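Local structure of putative adenosine kinase (Schistosoma mansoni, 3VAS) at residues 24-29 with 329-334; 86-91 with 99-104; 114-119 with 127-132; 174-179 with 197-202. The protein probably catalyses the ATP-dependent phosphorylation of adenosine to AMP, as a pfkB-family (ribokinase-like) kinase whose pocket here holds bound adenosine. One frame throughout, in Å; residues are numbered along the deposited sequence.

Contact 1 of 4, residues 24-29 with 329-334; sequences EGYVFG and DYIRGK
Val27 and Ile331 bring the two backbones nearest, with CA atoms 9.4 Å apart, so the start of strand 27-40 and the turn after helix 318-330 meet through side chains and one water. The apolar bridge rests on Ile331 CD1, which lies 3.7 Å from Val27 CG2, the two side chains crossing at about a right angle. Ile331 CD1 also approaches the Tyr26 ring obliquely, 4.2 Å from Tyr26 CD2. Ile331 holds CG1 between its backbone N and its carbonyl carbon (chi1 68°), and the extended chain beyond carries CD1 across to the strand. In the ribokinase-like fold this strand lies at the heart of the central sheet, and Val181 of the neighbouring strand 181-185 touches both Val27 and Ile331. A polar link runs beside the apolar one: a water sits 3.0 Å from Tyr26 OH and donates to Ile331 O at 2.9 Å. Backbone bonds close the turn. Gly333, with positive phi, is the C-prime residue of a Schellman motif in which Lys334 N reaches Asp329 O and Gly333 N reaches Tyr330 O. Asp329 O also accepts from Arg332 N. On the side chains, Arg332 NH2 forms a salt bridge of 3.0 Å with Asp329 OD1, which lies 23° out of the Arg332 guanidinium plane, while Arg332 NE is bonded to Ala328 O.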
loop_
_atom_site.group_PDB
_atom_site.type_symbol
_atom_site.label_atom_id
_atom_site.label_comp_id
_atom_site.label_asym_id
_atom_site.label_seq_id
_atom_site.Cartn_x
_atom_site.Cartn_y
_atom_site.Cartn_z
ATOM N N GLU A 24 -15.015 -12.276 11.498
ATOM C CA GLU A 24 -15.358 -11.272 10.491
ATOM C C GLU A 24 -14.829 -9.899 10.897
ATOM O O GLU A 24 -14.810 -9.556 12.081
ATOM C CB GLU A 24 -16.870 -11.210 10.258
ATOM C CG GLU A 24 -17.447 -12.440 9.569
ATOM C CD GLU A 24 -18.903 -12.258 9.169
ATOM O OE1 GLU A 24 -19.464 -11.166 9.421
ATOM O OE2 GLU A 24 -19.484 -13.207 8.601
ATOM N N GLY A 25 -14.387 -9.123 9.913
ATOM C CA GLY A 25 -13.802 -7.824 10.182
ATOM C C GLY A 25 -12.545 -7.896 11.033
ATOM O O GLY A 25 -12.219 -6.958 11.753
ATOM N N TYR A 26 -11.841 -9.020 10.951
ATOM C CA TYR A 26 -10.589 -9.210 11.675
ATOM C C TYR A 26 -9.519 -8.224 11.195
ATOM O O TYR A 26 -8.690 -7.763 11.980
ATOM C CB TYR A 26 -10.099 -10.643 11.474
ATOM C CG TYR A 26 -9.032 -11.084 12.442
ATOM C CD1 TYR A 26 -9.371 -11.594 13.689
ATOM C CD2 TYR A 26 -7.685 -11.007 12.106
ATOM C CE1 TYR A 26 -8.398 -12.007 14.578
ATOM C CE2 TYR A 26 -6.707 -11.419 12.989
ATOM C CZ TYR A 26 -7.069 -11.916 14.222
ATOM O OH TYR A 26 -6.097 -12.327 15.104
ATOM N N VAL A 27 -9.558 -7.911 9.899
ATOM C CA VAL A 27 -8.588 -7.027 9.259
ATOM C C VAL A 27 -9.267 -5.753 8.766
ATOM O O VAL A 27 -10.266 -5.812 8.051
ATOM C CB VAL A 27 -7.916 -7.713 8.046
ATOM C CG1 VAL A 27 -6.987 -6.743 7.328
ATOM C CG2 VAL A 27 -7.163 -8.963 8.483
ATOM N N PHE A 28 -8.717 -4.605 9.150
ATOM C CA PHE A 28 -9.272 -3.314 8.752
ATOM C C PHE A 28 -8.239 -2.489 7.997
ATOM O O PHE A 28 -7.093 -2.375 8.425
ATOM C CB PHE A 28 -9.751 -2.530 9.982
ATOM C CG PHE A 28 -10.281 -1.151 9.662
ATOM C CD1 PHE A 28 -11.638 -0.946 9.468
ATOM C CD2 PHE A 28 -9.423 -0.062 9.566
ATOM C CE1 PHE A 28 -12.129 0.315 9.172
ATOM C CE2 PHE A 28 -9.905 1.196 9.269
ATOM C CZ PHE A 28 -11.261 1.388 9.075
ATOM N N GLY A 29 -8.656 -1.902 6.881
ATOM C CA GLY A 29 -7.827 -0.939 6.181
ATOM C C GLY A 29 -8.566 0.367 5.954
ATOM O O GLY A 29 -9.791 0.380 5.819
ATOM N N ASP A 329 -0.873 -14.761 5.772
ATOM C CA ASP A 329 -0.287 -15.969 6.349
ATOM C C ASP A 329 0.154 -15.740 7.787
ATOM O O ASP A 329 -0.102 -16.568 8.659
ATOM C CB ASP A 329 0.882 -16.476 5.499
ATOM C CG ASP A 329 0.471 -17.598 4.556
ATOM O OD1 ASP A 329 -0.684 -17.586 4.079
ATOM O OD2 ASP A 329 1.296 -18.501 4.298
ATOM N N TYR A 330 0.790 -14.598 8.031
ATOM C CA TYR A 330 1.343 -14.281 9.344
ATOM C C TYR A 330 0.272 -14.194 10.434
ATOM O O TYR A 330 0.497 -14.629 11.564
ATOM C CB TYR A 330 2.151 -12.977 9.284
ATOM C CG TYR A 330 3.008 -12.734 10.499
ATOM C CD1 TYR A 330 4.212 -13.408 10.668
ATOM C CD2 TYR A 330 2.622 -11.826 11.476
ATOM C CE1 TYR A 330 5.007 -13.191 11.780
ATOM C CE2 TYR A 330 3.412 -11.600 12.594
ATOM C CZ TYR A 330 4.604 -12.288 12.740
ATOM O OH TYR A 330 5.394 -12.072 13.850
ATOM N N ILE A 331 -0.890 -13.634 10.101
ATOM C CA ILE A 331 -1.964 -13.498 11.085
ATOM C C ILE A 331 -2.714 -14.807 11.318
ATOM O O ILE A 331 -3.528 -14.903 12.236
ATOM C CB ILE A 331 -2.976 -12.402 10.700
ATOM C CG1 ILE A 331 -3.772 -12.807 9.455
ATOM C CG2 ILE A 331 -2.273 -11.056 10.516
ATOM C CD1 ILE A 331 -4.836 -11.801 9.070
ATOM N N ARG A 332 -2.443 -15.810 10.486
ATOM C CA ARG A 332 -3.013 -17.140 10.698
ATOM C C ARG A 332 -2.014 -18.082 11.370
ATOM O O ARG A 332 -2.233 -19.292 11.442
ATOM C CB ARG A 332 -3.554 -17.727 9.390
ATOM C CG ARG A 332 -4.792 -16.997 8.873
ATOM C CD ARG A 332 -5.322 -17.614 7.596
ATOM N NE ARG A 332 -4.382 -17.463 6.489
ATOM C CZ ARG A 332 -4.568 -17.982 5.280
ATOM N NH1 ARG A 332 -5.661 -18.689 5.025
ATOM N NH2 ARG A 332 -3.661 -17.796 4.327
ATOM N N GLY A 333 -0.918 -17.516 11.862
ATOM C CA GLY A 333 0.014 -18.255 12.698
ATOM C C GLY A 333 1.187 -18.911 11.993
ATOM O O GLY A 333 1.967 -19.614 12.626
ATOM N N LYS A 334 1.315 -18.700 10.687
ATOM C CA LYS A 334 2.441 -19.262 9.946
ATOM C C LYS A 334 3.726 -18.543 10.355
ATOM O O LYS A 334 3.726 -17.330 10.521
ATOM C CB LYS A 334 2.215 -19.125 8.439
ATOM C CG LYS A 334 0.872 -19.647 7.952
ATOM C CD LYS A 334 0.709 -21.131 8.215
ATOM C CE LYS A 334 -0.687 -21.594 7.827
ATOM N NZ LYS A 334 -1.058 -21.074 6.480
HETATM O O HOH W 1 -3.296 -13.308 14.626
#

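Contact 2 of 4, residues 86-91 with 99-104; sequences NTVKMI and FVCSYV
Val88 and Ile91, one helical turn apart, hold Cys101 between them, Val88 against its CB and Ile91 against its sulfur. Val88 CG1, set anti to its own backbone N (chi1 169°), is directed at the strand and lies 3.8 Å from Cys101 CB and equally far from Ser102 O, so a single methyl covers side chain and backbone together. Cys101 SG stands beside its backbone N (chi1 -64°), which places the sulfur on the helix side of the strand; there Cys101 SG is 3.7 Å from Ile91 CG2, and Val88 O is as near. Helix 83-95 runs back over strand 101-107 nearly antiparallel, the segment axes at 158° and 8.3 Å apart, and forms part of the layer covering one face of the sheet in this alpha/beta kinase fold. Leu125 touches both Val88 and Cys101, and Ile91 continues the apolar packing onto Ala324 and Ile327 of helix 318-330. Ser102 points its CB away from the helix, toward the side of the strand where Phe28 lies. At the start of the helical segment the chemistry changes: Asn86 ND2 is hydrogen-bonded to O3' of the bound adenosine and to Asp320 OD2.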
loop_
_atom_site.group_PDB
_atom_site.type_symbol
_atom_site.label_atom_id
_atom_site.label_comp_id
_atom_site.label_asym_id
_atom_site.label_seq_id
_atom_site.Cartn_x
_atom_site.Cartn_y
_atom_site.Cartn_z
ATOM N N ASN A 86 -5.630 -2.279 -2.538
ATOM C CA ASN A 86 -5.013 -3.425 -3.206
ATOM C C ASN A 86 -4.625 -4.514 -2.199
ATOM O O ASN A 86 -4.971 -5.687 -2.364
ATOM C CB ASN A 86 -3.761 -3.008 -3.991
ATOM C CG ASN A 86 -4.075 -2.246 -5.273
ATOM O OD1 ASN A 86 -5.215 -2.209 -5.740
ATOM N ND2 ASN A 86 -3.040 -1.652 -5.863
ATOM N N THR A 87 -3.918 -4.106 -1.150
ATOM C CA THR A 87 -3.429 -5.024 -0.129
ATOM C C THR A 87 -4.563 -5.693 0.642
ATOM O O THR A 87 -4.590 -6.916 0.794
ATOM C CB THR A 87 -2.488 -4.292 0.854
ATOM O OG1 THR A 87 -1.295 -3.903 0.162
ATOM C CG2 THR A 87 -2.111 -5.187 2.024
ATOM N N VAL A 88 -5.507 -4.891 1.120
ATOM C CA VAL A 88 -6.595 -5.409 1.940
ATOM C C VAL A 88 -7.527 -6.342 1.168
ATOM O O VAL A 88 -7.946 -7.376 1.684
ATOM C CB VAL A 88 -7.381 -4.261 2.595
ATOM C CG1 VAL A 88 -8.677 -4.772 3.224
ATOM C CG2 VAL A 88 -6.507 -3.570 3.624
ATOM N N LYS A 89 -7.841 -6.000 -0.075
ATOM C CA LYS A 89 -8.735 -6.856 -0.841
ATOM C C LYS A 89 -8.049 -8.155 -1.263
ATOM O O LYS A 89 -8.706 -9.181 -1.426
ATOM C CB LYS A 89 -9.357 -6.116 -2.032
ATOM C CG LYS A 89 -8.431 -5.834 -3.200
ATOM C CD LYS A 89 -9.156 -4.963 -4.233
ATOM C CE LYS A 89 -8.389 -4.891 -5.546
ATOM N NZ LYS A 89 -9.102 -4.060 -6.558
ATOM N N MET A 90 -6.729 -8.129 -1.419
ATOM C CA MET A 90 -6.020 -9.369 -1.721
ATOM C C MET A 90 -5.899 -10.250 -0.476
ATOM O O MET A 90 -5.965 -11.475 -0.580
ATOM C CB MET A 90 -4.649 -9.127 -2.354
ATOM C CG MET A 90 -3.975 -10.421 -2.813
ATOM S SD MET A 90 -2.469 -10.157 -3.772
ATOM C CE MET A 90 -2.131 -11.816 -4.371
ATOM N N ILE A 91 -5.731 -9.638 0.694
ATOM C CA ILE A 91 -5.778 -10.400 1.944
ATOM C C ILE A 91 -7.111 -11.144 2.011
ATOM O O ILE A 91 -7.166 -12.327 2.342
ATOM C CB ILE A 91 -5.657 -9.497 3.182
ATOM C CG1 ILE A 91 -4.279 -8.839 3.244
ATOM C CG2 ILE A 91 -5.911 -10.297 4.461
ATOM C CD1 ILE A 91 -4.109 -7.898 4.420
ATOM N N PHE A 99 -16.002 -11.486 4.257
ATOM C CA PHE A 99 -16.149 -10.401 5.234
ATOM C C PHE A 99 -15.086 -10.364 6.328
ATOM O O PHE A 99 -15.229 -9.640 7.311
ATOM C CB PHE A 99 -17.552 -10.401 5.857
ATOM C CG PHE A 99 -18.654 -10.666 4.868
ATOM C CD1 PHE A 99 -19.602 -11.649 5.116
ATOM C CD2 PHE A 99 -18.737 -9.942 3.691
ATOM C CE1 PHE A 99 -20.615 -11.902 4.207
ATOM C CE2 PHE A 99 -19.750 -10.188 2.777
ATOM C CZ PHE A 99 -20.691 -11.169 3.036
ATOM N N VAL A 100 -14.013 -11.125 6.159
ATOM C CA VAL A 100 -12.919 -11.064 7.124
ATOM C C VAL A 100 -12.238 -9.687 7.094
ATOM O O VAL A 100 -11.703 -9.226 8.105
ATOM C CB VAL A 100 -11.894 -12.217 6.923
ATOM C CG1 VAL A 100 -11.270 -12.160 5.542
ATOM C CG2 VAL A 100 -10.817 -12.180 7.991
ATOM N N CYS A 101 -12.290 -9.014 5.945
ATOM C CA CYS A 101 -11.632 -7.713 5.806
ATOM C C CYS A 101 -12.607 -6.542 5.676
ATOM O O CYS A 101 -13.691 -6.677 5.106
ATOM C CB CYS A 101 -10.652 -7.713 4.629
ATOM S SG CYS A 101 -9.249 -8.834 4.796
ATOM N N SER A 102 -12.192 -5.394 6.211
ATOM C CA SER A 102 -12.968 -4.161 6.161
ATOM C C SER A 102 -12.122 -3.056 5.544
ATOM O O SER A 102 -10.914 -2.991 5.781
ATOM C CB SER A 102 -13.381 -3.727 7.567
ATOM O OG SER A 102 -14.311 -4.618 8.145
ATOM N N TYR A 103 -12.762 -2.186 4.765
ATOM C CA TYR A 103 -12.073 -1.059 4.148
ATOM C C TYR A 103 -12.894 0.230 4.194
ATOM O O TYR A 103 -14.103 0.222 3.943
ATOM C CB TYR A 103 -11.695 -1.378 2.702
ATOM C CG TYR A 103 -10.976 -0.249 1.987
ATOM C CD1 TYR A 103 -9.597 -0.093 2.103
ATOM C CD2 TYR A 103 -11.671 0.652 1.184
ATOM C CE1 TYR A 103 -8.932 0.928 1.442
ATOM C CE2 TYR A 103 -11.019 1.680 0.515
ATOM C CZ TYR A 103 -9.647 1.815 0.649
ATOM O OH TYR A 103 -8.987 2.838 -0.006
ATOM N N VAL A 104 -12.213 1.329 4.506
ATOM C CA VAL A 104 -12.800 2.664 4.510
ATOM C C VAL A 104 -11.983 3.604 3.621
ATOM O O VAL A 104 -10.758 3.669 3.734
ATOM C CB VAL A 104 -12.839 3.246 5.937
ATOM C CG1 VAL A 104 -13.185 4.734 5.911
ATOM C CG2 VAL A 104 -13.817 2.464 6.809
#

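Contact 3 of 4, residues 114-119 with 127-132; sequences KYIKND and TEFQIA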
loop_
_atom_site.group_PDB
_atom_site.type_symbol
_atom_site.label_atom_id
_atom_site.label_comp_id
_atom_site.label_asym_id
_atom_site.label_seq_id
_atom_site.Cartn_x
_atom_site.Cartn_y
_atom_site.Cartn_z
ATOM N N LYS A 114 -18.429 4.179 -8.154
ATOM C CA LYS A 114 -19.354 3.061 -8.070
ATOM C C LYS A 114 -18.706 1.764 -8.562
ATOM O O LYS A 114 -18.920 0.702 -7.984
ATOM C CB LYS A 114 -20.660 3.351 -8.822
ATOM C CG LYS A 114 -21.719 2.278 -8.593
ATOM C CD LYS A 114 -23.100 2.700 -9.060
ATOM C CE LYS A 114 -24.130 1.666 -8.630
ATOM N NZ LYS A 114 -25.517 2.040 -9.003
ATOM N N TYR A 115 -17.906 1.855 -9.619
ATOM C CA TYR A 115 -17.168 0.691 -10.102
ATOM C C TYR A 115 -16.219 0.149 -9.025
ATOM O O TYR A 115 -16.164 -1.060 -8.784
ATOM C CB TYR A 115 -16.399 1.017 -11.388
ATOM C CG TYR A 115 -15.178 0.148 -11.590
ATOM C CD1 TYR A 115 -15.299 -1.201 -11.898
ATOM C CD2 TYR A 115 -13.904 0.675 -11.456
ATOM C CE1 TYR A 115 -14.177 -1.999 -12.070
ATOM C CE2 TYR A 115 -12.783 -0.109 -11.624
ATOM C CZ TYR A 115 -12.919 -1.443 -11.930
ATOM O OH TYR A 115 -11.790 -2.216 -12.096
ATOM N N ILE A 116 -15.479 1.047 -8.379
ATOM C CA ILE A 116 -14.585 0.643 -7.299
ATOM C C ILE A 116 -15.360 -0.031 -6.157
ATOM O O ILE A 116 -14.945 -1.077 -5.645
ATOM C CB ILE A 116 -13.723 1.827 -6.780
ATOM C CG1 ILE A 116 -12.737 2.276 -7.862
ATOM C CG2 ILE A 116 -12.962 1.425 -5.528
ATOM C CD1 ILE A 116 -12.043 3.595 -7.569
ATOM N N LYS A 117 -16.499 0.547 -5.779
ATOM C CA LYS A 117 -17.330 -0.050 -4.731
ATOM C C LYS A 117 -17.846 -1.439 -5.114
ATOM O O LYS A 117 -17.824 -2.359 -4.295
ATOM C CB LYS A 117 -18.503 0.859 -4.352
ATOM C CG LYS A 117 -19.317 0.337 -3.167
ATOM C CD LYS A 117 -20.656 1.062 -3.015
ATOM C CE LYS A 117 -20.462 2.539 -2.711
ATOM N NZ LYS A 117 -21.760 3.274 -2.593
ATOM N N ASN A 118 -18.316 -1.590 -6.350
ATOM C CA ASN A 118 -18.812 -2.886 -6.818
ATOM C C ASN A 118 -17.714 -3.944 -6.874
ATOM O O ASN A 118 -17.970 -5.128 -6.672
ATOM C CB ASN A 118 -19.480 -2.764 -8.190
ATOM C CG ASN A 118 -20.770 -1.964 -8.147
ATOM O OD1 ASN A 118 -21.369 -1.773 -7.086
ATOM N ND2 ASN A 118 -21.208 -1.498 -9.308
ATOM N N ASP A 119 -16.493 -3.504 -7.159
ATOM C CA ASP A 119 -15.341 -4.392 -7.224
ATOM C C ASP A 119 -15.069 -4.981 -5.841
ATOM O O ASP A 119 -14.772 -6.167 -5.709
ATOM C CB ASP A 119 -14.121 -3.622 -7.736
ATOM C CG ASP A 119 -12.963 -4.526 -8.095
ATOM O OD1 ASP A 119 -13.105 -5.319 -9.051
ATOM O OD2 ASP A 119 -11.904 -4.430 -7.436
ATOM N N THR A 127 -17.147 -2.772 3.061
ATOM C CA THR A 127 -16.700 -1.392 2.928
ATOM C C THR A 127 -17.670 -0.398 3.553
ATOM O O THR A 127 -18.867 -0.658 3.665
ATOM C CB THR A 127 -16.483 -0.996 1.453
ATOM O OG1 THR A 127 -17.716 -1.116 0.730
ATOM C CG2 THR A 127 -15.430 -1.880 0.808
ATOM N N GLU A 128 -17.130 0.740 3.974
ATOM C CA GLU A 128 -17.937 1.890 4.352
ATOM C C GLU A 128 -17.320 3.127 3.715
ATOM O O GLU A 128 -16.524 3.833 4.337
ATOM C CB GLU A 128 -18.014 2.043 5.872
ATOM C CG GLU A 128 -18.915 1.029 6.561
ATOM C CD GLU A 128 -20.395 1.240 6.260
ATOM O OE1 GLU A 128 -20.775 2.343 5.807
ATOM O OE2 GLU A 128 -21.183 0.297 6.482
ATOM N N PHE A 129 -17.676 3.373 2.459
ATOM C CA PHE A 129 -17.116 4.497 1.725
ATOM C C PHE A 129 -17.729 5.809 2.171
ATOM O O PHE A 129 -18.926 5.891 2.441
ATOM C CB PHE A 129 -17.333 4.330 0.220
ATOM C CG PHE A 129 -16.435 3.310 -0.413
ATOM C CD1 PHE A 129 -15.101 3.601 -0.660
ATOM C CD2 PHE A 129 -16.923 2.062 -0.765
ATOM C CE1 PHE A 129 -14.269 2.667 -1.244
ATOM C CE2 PHE A 129 -16.095 1.122 -1.350
ATOM C CZ PHE A 129 -14.768 1.424 -1.589
ATOM N N GLN A 130 -16.892 6.834 2.256
ATOM C CA GLN A 130 -17.378 8.195 2.379
ATOM C C GLN A 130 -17.538 8.715 0.960
ATOM O O GLN A 130 -16.690 8.469 0.100
ATOM C CB GLN A 130 -16.380 9.054 3.153
ATOM C CG GLN A 130 -16.789 10.512 3.305
ATOM C CD GLN A 130 -15.742 11.321 4.039
ATOM O OE1 GLN A 130 -14.812 10.761 4.618
ATOM N NE2 GLN A 130 -15.881 12.643 4.015
ATOM N N ILE A 131 -18.636 9.401 0.692
ATOM C CA ILE A 131 -18.844 9.934 -0.644
ATOM C C ILE A 131 -18.560 11.432 -0.608
ATOM O O ILE A 131 -19.097 12.155 0.235
ATOM C CB ILE A 131 -20.263 9.626 -1.191
ATOM C CG1 ILE A 131 -20.342 8.200 -1.752
ATOM C CG2 ILE A 131 -20.613 10.571 -2.321
ATOM C CD1 ILE A 131 -20.140 7.082 -0.749
ATOM N N ALA A 132 -17.685 11.886 -1.500
ATOM C CA ALA A 132 -17.326 13.295 -1.558
ATOM C C ALA A 132 -18.468 14.133 -2.129
ATOM O O ALA A 132 -19.212 13.676 -2.998
ATOM C CB ALA A 132 -16.063 13.485 -2.382
#
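Asn118 N bonds to Lys114 O at 2.9 Å, the shortest polar bond within the two segments, in the helical turn that sets Ile116 and Lys117 against Phe129 of residues 127-132. The contact across is apolar and is carried mostly by one pair: the aliphatic chain of Lys117 and the ring of Phe129, which slide past each other in opposite directions. Lys117 CG lies 3.8 Å from Phe129 CE2 and just as near Phe129 CD2, approaching the ring obliquely. Lys117 CB sits 3.9 Å from Phe129 CE2, and Lys117 CE is 4.1 Å from Phe129 CD2. Two torsions put the lysine there: CG stands opposite the backbone N (chi1 -174°), which lays the chain along the ring, and a bend at chi3 (-63°) keeps CE close to it. Phe129 CZ extends the contact to Ile116 CG2 at 4.3 Å, while Thr127 OG1 reaches Lys117 CG only loosely, at 4.5 Å. Helix 111-122 and strand 126-131 belong with strand 101-107 to one beta-alpha-beta unit, and the ring also touches Ile107 of the first strand and Cys120 of the helix. The helix is tied to its surroundings by polar bonds as well, through Asp119 OD2 to Lys89 NZ and Tyr115 OH to Ala80 N. The side chain of Ile116 is about 9 Å from the bound adenosine. Lys117 therefore serves this contact through its hydrocarbon: its methylenes pack on the aromatic ring, and the ammonium group takes no part in the contact.

Contact 4 of 4, residues 174-179 with 197-202; sequences SLVEKA and LKIAKH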
loop_
_atom_site.group_PDB
_atom_site.type_symbol
_atom_site.label_atom_id
_atom_site.label_comp_id
_atom_site.label_asym_id
_atom_site.label_seq_id
_atom_site.Cartn_x
_atom_site.Cartn_y
_atom_site.Cartn_z
ATOM N N SER A 174 -17.069 1.003 14.584
ATOM C CA SER A 174 -17.268 -0.368 15.049
ATOM C C SER A 174 -16.459 -1.382 14.229
ATOM O O SER A 174 -16.122 -2.453 14.724
ATOM C CB SER A 174 -18.755 -0.741 15.064
ATOM O OG SER A 174 -19.251 -0.922 13.753
ATOM N N LEU A 175 -16.151 -1.043 12.980
ATOM C CA LEU A 175 -15.263 -1.877 12.166
ATOM C C LEU A 175 -13.829 -1.814 12.691
ATOM O O LEU A 175 -13.080 -2.789 12.602
ATOM C CB LEU A 175 -15.298 -1.450 10.696
ATOM C CG LEU A 175 -16.634 -1.578 9.959
ATOM C CD1 LEU A 175 -16.500 -1.064 8.536
ATOM C CD2 LEU A 175 -17.123 -3.017 9.971
ATOM N N VAL A 176 -13.450 -0.661 13.237
ATOM C CA VAL A 176 -12.118 -0.494 13.807
ATOM C C VAL A 176 -12.010 -1.257 15.121
ATOM O O VAL A 176 -11.008 -1.928 15.379
ATOM C CB VAL A 176 -11.774 0.993 14.047
ATOM C CG1 VAL A 176 -10.412 1.130 14.729
ATOM C CG2 VAL A 176 -11.803 1.767 12.736
ATOM N N GLU A 177 -13.051 -1.158 15.942
ATOM C CA GLU A 177 -13.063 -1.805 17.250
ATOM C C GLU A 177 -12.999 -3.332 17.163
ATOM O O GLU A 177 -12.349 -3.972 17.985
ATOM C CB GLU A 177 -14.276 -1.344 18.073
ATOM C CG GLU A 177 -14.076 0.013 18.759
ATOM C CD GLU A 177 -15.349 0.572 19.383
ATOM O OE1 GLU A 177 -15.239 1.402 20.314
ATOM O OE2 GLU A 177 -16.459 0.199 18.942
ATOM N N LYS A 178 -13.655 -3.911 16.159
ATOM C CA LYS A 178 -13.698 -5.366 16.017
ATOM C C LYS A 178 -12.455 -5.944 15.329
ATOM O O LYS A 178 -12.217 -7.154 15.378
ATOM C CB LYS A 178 -14.956 -5.805 15.261
ATOM C CG LYS A 178 -14.986 -5.358 13.810
ATOM C CD LYS A 178 -15.982 -6.168 12.995
ATOM C CE LYS A 178 -17.398 -5.958 13.476
ATOM N NZ LYS A 178 -18.335 -6.918 12.831
ATOM N N ALA A 179 -11.668 -5.088 14.683
ATOM C CA ALA A 179 -10.458 -5.545 13.999
ATOM C C ALA A 179 -9.339 -5.856 14.984
ATOM O O ALA A 179 -9.228 -5.222 16.031
ATOM C CB ALA A 179 -9.994 -4.520 12.980
ATOM N N LEU A 197 -3.827 8.268 12.450
ATOM C CA LEU A 197 -3.191 8.435 13.755
ATOM C C LEU A 197 -4.108 7.937 14.869
ATOM O O LEU A 197 -3.662 7.268 15.803
ATOM C CB LEU A 197 -2.818 9.902 14.000
ATOM C CG LEU A 197 -2.032 10.171 15.287
ATOM C CD1 LEU A 197 -0.786 9.297 15.349
ATOM C CD2 LEU A 197 -1.655 11.640 15.406
ATOM N N LYS A 198 -5.391 8.270 14.766
ATOM C CA LYS A 198 -6.369 7.827 15.749
ATOM C C LYS A 198 -6.447 6.301 15.789
ATOM O O LYS A 198 -6.450 5.707 16.864
ATOM C CB LYS A 198 -7.752 8.411 15.456
ATOM C CG LYS A 198 -8.658 8.422 16.678
ATOM C CD LYS A 198 -10.132 8.303 16.319
ATOM C CE LYS A 198 -10.973 8.114 17.585
ATOM N NZ LYS A 198 -12.362 7.658 17.302
ATOM N N ILE A 199 -6.506 5.672 14.618
ATOM C CA ILE A 199 -6.569 4.215 14.548
ATOM C C ILE A 199 -5.286 3.581 15.088
ATOM O O ILE A 199 -5.335 2.579 15.794
ATOM C CB ILE A 199 -6.850 3.721 13.114
ATOM C CG1 ILE A 199 -8.272 4.103 12.700
ATOM C CG2 ILE A 199 -6.670 2.209 13.017
ATOM C CD1 ILE A 199 -8.611 3.751 11.267
ATOM N N ALA A 200 -4.143 4.184 14.769
ATOM C CA ALA A 200 -2.856 3.692 15.252
ATOM C C ALA A 200 -2.773 3.699 16.782
ATOM O O ALA A 200 -2.284 2.748 17.390
ATOM C CB ALA A 200 -1.713 4.500 14.649
ATOM N N LYS A 201 -3.252 4.775 17.399
ATOM C CA LYS A 201 -3.284 4.864 18.856
ATOM C C LYS A 201 -4.225 3.823 19.461
ATOM O O LYS A 201 -3.917 3.232 20.497
ATOM C CB LYS A 201 -3.686 6.267 19.313
ATOM C CG LYS A 201 -2.660 7.329 18.980
ATOM C CD LYS A 201 -3.141 8.710 19.361
ATOM C CE LYS A 201 -2.100 9.754 19.006
ATOM N NZ LYS A 201 -2.634 11.131 19.177
ATOM N N HIS A 202 -5.368 3.608 18.815
ATOM C CA HIS A 202 -6.311 2.586 19.260
ATOM C C HIS A 202 -5.660 1.204 19.239
ATOM O O HIS A 202 -5.819 0.421 20.176
ATOM C CB HIS A 202 -7.571 2.590 18.393
ATOM C CG HIS A 202 -8.459 1.406 18.617
ATOM N ND1 HIS A 202 -9.440 1.381 19.586
ATOM C CD2 HIS A 202 -8.509 0.200 18.002
ATOM C CE1 HIS A 202 -10.057 0.212 19.556
ATOM N NE2 HIS A 202 -9.511 -0.523 18.603
#
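Helices 170-178 and 189-205 lie side by side in the layer that covers strands 27-40 and 181-185, their segment axes 11.0 Å apart and inclined at 31°. Val176 takes up the middle of the interface with both methyls: CG2 meets Ile199 CD1 at 4.0 Å, and Val176 CG1 lies 3.9 Å from His202 CD2. On the sheet side, Phe28 of strand 27-40 touches both Val176 and Ile199, so the pair closes over the sheet. The His202 ring reaches across because its CG is anti to the backbone N (chi1 169°). His202 NE2 comes obliquely to 3.8 Å from Val176 O, a contact and not a bond, since Val176 O is hydrogen-bonded to Tyr182 OH. Glu177 CG adds a contact with His202 CE1 at 4.1 Å, whereas its carboxylate, turned 45° from the ring plane, stays apart from the imidazole, Glu177 OE1 being 5.8 Å from His202 ND1. The polar partner of His202 NE2 is Lys208 NZ, which also bonds Glu177 O and Ala179 O and so ties together the end of helix 170-178; Trp173 meets the imidazole edge-to-face. Neighbouring helices running roughly alongside each other over one face of a largely parallel sheet are typical of the three-layer alpha/beta/alpha ribokinase-like fold.

How the contacts relate
Contact 1 spans most of the chain, and contacts 2, 3 and 4 follow in series within that span. Contacts 1 and 2, centres about 10 Å apart, share neighbouring strands 27-40 and 101-107, joined by probable hydrogen bonds from Ser102 to Val27 and Gly29. Contact 3, its centre about 13 Å from that of contact 2, continues the sheet at strand 126-131; the Lys89-Asp119 salt bridge links their helices. Contact 4, centred about 15 Å from contacts 1 and 2, packs Ile199 and Ala179 on Phe28, and Leu175 on Ser102 and Glu128. Contacts 2 and 3 thus pack helices on strands, contact 4 pairs helices over the sheet, contact 1 ties the first strand to the turn after helix 318-330, and contact 2 borders the adenosine pocket.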